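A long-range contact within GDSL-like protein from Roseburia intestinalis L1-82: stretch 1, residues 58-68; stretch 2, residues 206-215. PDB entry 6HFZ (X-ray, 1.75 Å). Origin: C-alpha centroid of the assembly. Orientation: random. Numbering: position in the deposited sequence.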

# COMPACT_ATOMS: atom_id res chain seq x y z
N HIS A 58 14.78 9.43 -6.12
CA HIS A 58 15.15 9.93 -7.45
C HIS A 58 14.08 10.87 -7.99
O HIS A 58 14.39 11.91 -8.59
CB HIS A 58 15.45 8.81 -8.45
CG HIS A 58 16.76 8.09 -8.31
ND1 HIS A 58 18.01 8.72 -8.32
CD2 HIS A 58 17.03 6.77 -8.26
CE1 HIS A 58 18.97 7.80 -8.26
NE2 HIS A 58 18.40 6.59 -8.25
N VAL A 59 12.80 10.54 -7.80
CA VAL A 59 11.75 11.39 -8.26
C VAL A 59 11.77 12.69 -7.44
O VAL A 59 11.47 13.78 -7.95
CB VAL A 59 10.40 10.68 -8.18
CG1 VAL A 59 9.22 11.61 -8.32
CG2 VAL A 59 10.33 9.54 -9.17
N TYR A 60 12.00 12.55 -6.12
CA TYR A 60 12.06 13.72 -5.22
C TYR A 60 13.18 14.65 -5.73
O TYR A 60 13.01 15.88 -5.83
CB TYR A 60 12.23 13.25 -3.78
CG TYR A 60 12.55 14.33 -2.78
CD1 TYR A 60 11.62 15.31 -2.45
CD2 TYR A 60 13.78 14.36 -2.18
CE1 TYR A 60 11.92 16.30 -1.53
CE2 TYR A 60 14.11 15.36 -1.27
CZ TYR A 60 13.17 16.31 -0.94
OH TYR A 60 13.53 17.27 -0.03
N GLU A 61 14.33 14.06 -6.08
CA GLU A 61 15.48 14.83 -6.59
C GLU A 61 15.10 15.51 -7.91
O GLU A 61 15.55 16.64 -8.15
CB GLU A 61 16.74 13.96 -6.68
CG GLU A 61 17.32 13.68 -5.32
CD GLU A 61 18.72 13.11 -5.27
OE1 GLU A 61 19.01 12.20 -6.06
OE2 GLU A 61 19.51 13.54 -4.40
N TRP A 62 14.30 14.85 -8.77
CA TRP A 62 13.78 15.49 -9.98
C TRP A 62 13.07 16.81 -9.66
O TRP A 62 13.35 17.80 -10.34
CB TRP A 62 12.88 14.58 -10.83
CG TRP A 62 12.40 15.19 -12.11
CD1 TRP A 62 12.99 15.12 -13.33
CD2 TRP A 62 11.22 15.99 -12.28
NE1 TRP A 62 12.27 15.83 -14.25
CE2 TRP A 62 11.19 16.40 -13.63
CE3 TRP A 62 10.21 16.45 -11.43
CZ2 TRP A 62 10.15 17.17 -14.15
CZ3 TRP A 62 9.20 17.23 -11.94
CH2 TRP A 62 9.19 17.61 -13.28
N TRP A 63 12.12 16.82 -8.71
CA TRP A 63 11.41 18.05 -8.34
C TRP A 63 12.42 19.14 -7.92
O TRP A 63 12.38 20.27 -8.44
CB TRP A 63 10.36 17.77 -7.25
CG TRP A 63 9.15 17.04 -7.75
CD1 TRP A 63 8.90 15.69 -7.72
CD2 TRP A 63 8.01 17.63 -8.37
NE1 TRP A 63 7.68 15.41 -8.28
CE2 TRP A 63 7.11 16.58 -8.68
CE3 TRP A 63 7.66 18.94 -8.68
CZ2 TRP A 63 5.89 16.82 -9.30
CZ3 TRP A 63 6.46 19.18 -9.30
CH2 TRP A 63 5.58 18.14 -9.60
N LYS A 64 13.30 18.81 -6.99
CA LYS A 64 14.33 19.77 -6.48
C LYS A 64 15.14 20.38 -7.63
O LYS A 64 15.33 21.60 -7.67
CB LYS A 64 15.28 19.08 -5.50
CG LYS A 64 14.66 18.71 -4.17
CD LYS A 64 15.65 18.07 -3.24
CE LYS A 64 16.74 19.02 -2.80
NZ LYS A 64 17.72 18.32 -1.94
N LYS A 65 15.60 19.54 -8.57
CA LYS A 65 16.51 19.97 -9.65
C LYS A 65 15.76 20.77 -10.72
O LYS A 65 16.29 21.74 -11.30
CB LYS A 65 17.20 18.77 -10.31
CG LYS A 65 18.29 19.15 -11.31
CD LYS A 65 19.46 19.93 -10.68
CE LYS A 65 20.33 20.68 -11.69
NZ LYS A 65 20.97 19.76 -12.65
N THR A 66 14.52 20.39 -10.98
CA THR A 66 13.73 21.05 -11.98
C THR A 66 13.29 22.43 -11.49
O THR A 66 13.18 23.31 -12.30
CB THR A 66 12.58 20.13 -12.44
OG1 THR A 66 13.19 18.91 -12.87
CG2 THR A 66 11.74 20.68 -13.57
N PHE A 67 13.01 22.58 -10.17
CA PHE A 67 12.44 23.82 -9.61
C PHE A 67 13.28 24.23 -8.40
O PHE A 67 12.87 24.05 -7.25
CB PHE A 67 10.95 23.63 -9.27
CG PHE A 67 10.08 23.06 -10.37
CD1 PHE A 67 9.56 23.87 -11.38
CD2 PHE A 67 9.75 21.70 -10.39
CE1 PHE A 67 8.74 23.35 -12.37
CE2 PHE A 67 8.93 21.19 -11.38
CZ PHE A 67 8.42 22.01 -12.38
N PRO A 68 14.54 24.69 -8.60
CA PRO A 68 15.44 24.98 -7.47
C PRO A 68 14.96 26.10 -6.52
O PRO A 68 15.47 26.20 -5.39
CB PRO A 68 16.77 25.39 -8.13
CG PRO A 68 16.41 25.75 -9.56
CD PRO A 68 15.18 24.92 -9.91
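Stretch 2 206-215: ITYFLDKVKT

Residues 206-215 continue a helix that begins earlier in the chain and pack against the helix of residues 58-66, running in nearly the same direction. The signed crossing angle is -28° and the axes approach to 10.6 Å, a separation wide enough to hold large side chains between the backbones. The two backbones are closest at the N-terminal end of the contact, where the CA atoms of Val59 and Thr207 lie 6.7 Å apart; farther along, CA of Thr66 and CA of Asp211 are 8.9 Å apart.

Trp62 dominates the interface. Its CA-to-CB bond points toward stretch 2, and the t rotamer (chi1 -177°), with chi2 at 92°, lays the indole against the other helix. Leu210 CB sits over one face of the Trp62 indole, 3.7 Å from the centroid of its six-membered ring and 14° off the ring normal, a CH-pi contact. Thr207 CB approaches Trp62 CD1 at 3.7 Å. The same ring orientation directs Trp62 NE1 to the carboxylate of Asp211, where it makes a weak hydrogen bond to OD2 of Asp211 (3.2 Å). Asp211 leaves its backbone sideways, but chi1 of -88° brings its carboxylate nearer the indole edge.

Leu210, in the m,t rotamer, also extends CD1 to within 4.2 Å of Val59 CG1 and 4.1 Å of Trp63 NE1; that indole nitrogen is buried without a polar partner. Val59, chi1 t, places CG2 3.8 Å from CG2 of Ile206.

At the other end, Lys214 reaches across with chi1 to chi3 all t, so that its aliphatic chain does the packing: CD lies 3.4 Å from Thr66 CG2, and CE 3.8 Å from Phe67 CE1. Thr66 adopts m, which lets OG1 donate to Trp62 O (2.8 Å) within its own helix while CG2 meets the lysine. Phe67 is the first residue to leave helical phi/psi (-131/70).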

# COMPACT_ATOMS: atom_id res chain seq x y z
N ILE A 206 9.53 7.38 -14.87
CA ILE A 206 8.64 8.31 -14.26
C ILE A 206 9.05 9.74 -14.66
O ILE A 206 8.20 10.55 -15.02
CB ILE A 206 8.63 8.15 -12.73
CG1 ILE A 206 8.05 6.78 -12.33
CG2 ILE A 206 7.86 9.29 -12.11
CD1 ILE A 206 8.40 6.34 -10.91
N THR A 207 10.35 10.03 -14.59
CA THR A 207 10.83 11.42 -14.86
C THR A 207 10.67 11.77 -16.36
O THR A 207 10.45 12.93 -16.69
CB THR A 207 12.22 11.66 -14.27
OG1 THR A 207 13.17 10.81 -14.90
CG2 THR A 207 12.32 11.43 -12.77
N TYR A 208 10.78 10.78 -17.27
CA TYR A 208 10.47 10.99 -18.68
C TYR A 208 9.10 11.65 -18.83
O TYR A 208 8.91 12.66 -19.55
CB TYR A 208 10.48 9.66 -19.44
CG TYR A 208 10.09 9.83 -20.88
CD1 TYR A 208 11.07 10.19 -21.79
CD2 TYR A 208 8.79 9.67 -21.33
CE1 TYR A 208 10.76 10.38 -23.12
CE2 TYR A 208 8.47 9.86 -22.67
CZ TYR A 208 9.46 10.24 -23.56
OH TYR A 208 9.24 10.44 -24.88
N PHE A 209 8.11 11.11 -18.10
CA PHE A 209 6.75 11.59 -18.17
C PHE A 209 6.67 12.97 -17.51
O PHE A 209 6.05 13.87 -18.08
CB PHE A 209 5.79 10.59 -17.52
CG PHE A 209 4.36 11.07 -17.42
CD1 PHE A 209 3.58 11.11 -18.56
CD2 PHE A 209 3.83 11.49 -16.22
CE1 PHE A 209 2.27 11.57 -18.50
CE2 PHE A 209 2.52 11.94 -16.15
CZ PHE A 209 1.74 11.93 -17.28
N LEU A 210 7.28 13.13 -16.32
CA LEU A 210 7.18 14.42 -15.58
C LEU A 210 7.76 15.52 -16.49
O LEU A 210 7.19 16.58 -16.65
CB LEU A 210 7.90 14.34 -14.23
CG LEU A 210 7.22 13.46 -13.20
CD1 LEU A 210 7.96 13.48 -11.90
CD2 LEU A 210 5.77 13.89 -13.01
N ASP A 211 8.86 15.19 -17.18
CA ASP A 211 9.50 16.21 -18.09
C ASP A 211 8.56 16.55 -19.25
O ASP A 211 8.48 17.71 -19.68
CB ASP A 211 10.88 15.71 -18.54
CG ASP A 211 11.99 16.10 -17.57
OD1 ASP A 211 11.96 17.23 -17.04
OD2 ASP A 211 12.88 15.29 -17.35
N LYS A 212 7.88 15.56 -19.82
CA LYS A 212 6.96 15.77 -20.91
C LYS A 212 5.81 16.68 -20.44
O LYS A 212 5.37 17.61 -21.15
CB LYS A 212 6.43 14.44 -21.47
CG LYS A 212 5.34 14.62 -22.52
CD LYS A 212 4.59 13.38 -22.87
CE LYS A 212 5.48 12.40 -23.60
NZ LYS A 212 5.76 12.87 -24.97
N VAL A 213 5.30 16.41 -19.23
CA VAL A 213 4.21 17.23 -18.69
C VAL A 213 4.66 18.67 -18.51
O VAL A 213 3.84 19.59 -18.72
CB VAL A 213 3.67 16.64 -17.37
CG1 VAL A 213 2.66 17.56 -16.68
CG2 VAL A 213 3.06 15.28 -17.65
N LYS A 214 5.88 18.86 -17.99
CA LYS A 214 6.37 20.18 -17.65
C LYS A 214 6.50 21.06 -18.91
O LYS A 214 6.23 22.26 -18.85
CB LYS A 214 7.73 20.12 -16.97
CG LYS A 214 8.41 21.48 -16.88
CD LYS A 214 9.71 21.47 -16.15
CE LYS A 214 10.20 22.89 -15.87
NZ LYS A 214 10.89 23.47 -17.05
N THR A 215 6.89 20.45 -20.03
CA THR A 215 7.25 21.23 -21.22
C THR A 215 6.12 21.30 -22.24
O THR A 215 6.26 21.98 -23.25
CB THR A 215 8.50 20.65 -21.88
OG1 THR A 215 8.17 19.33 -22.30
CG2 THR A 215 9.69 20.65 -20.94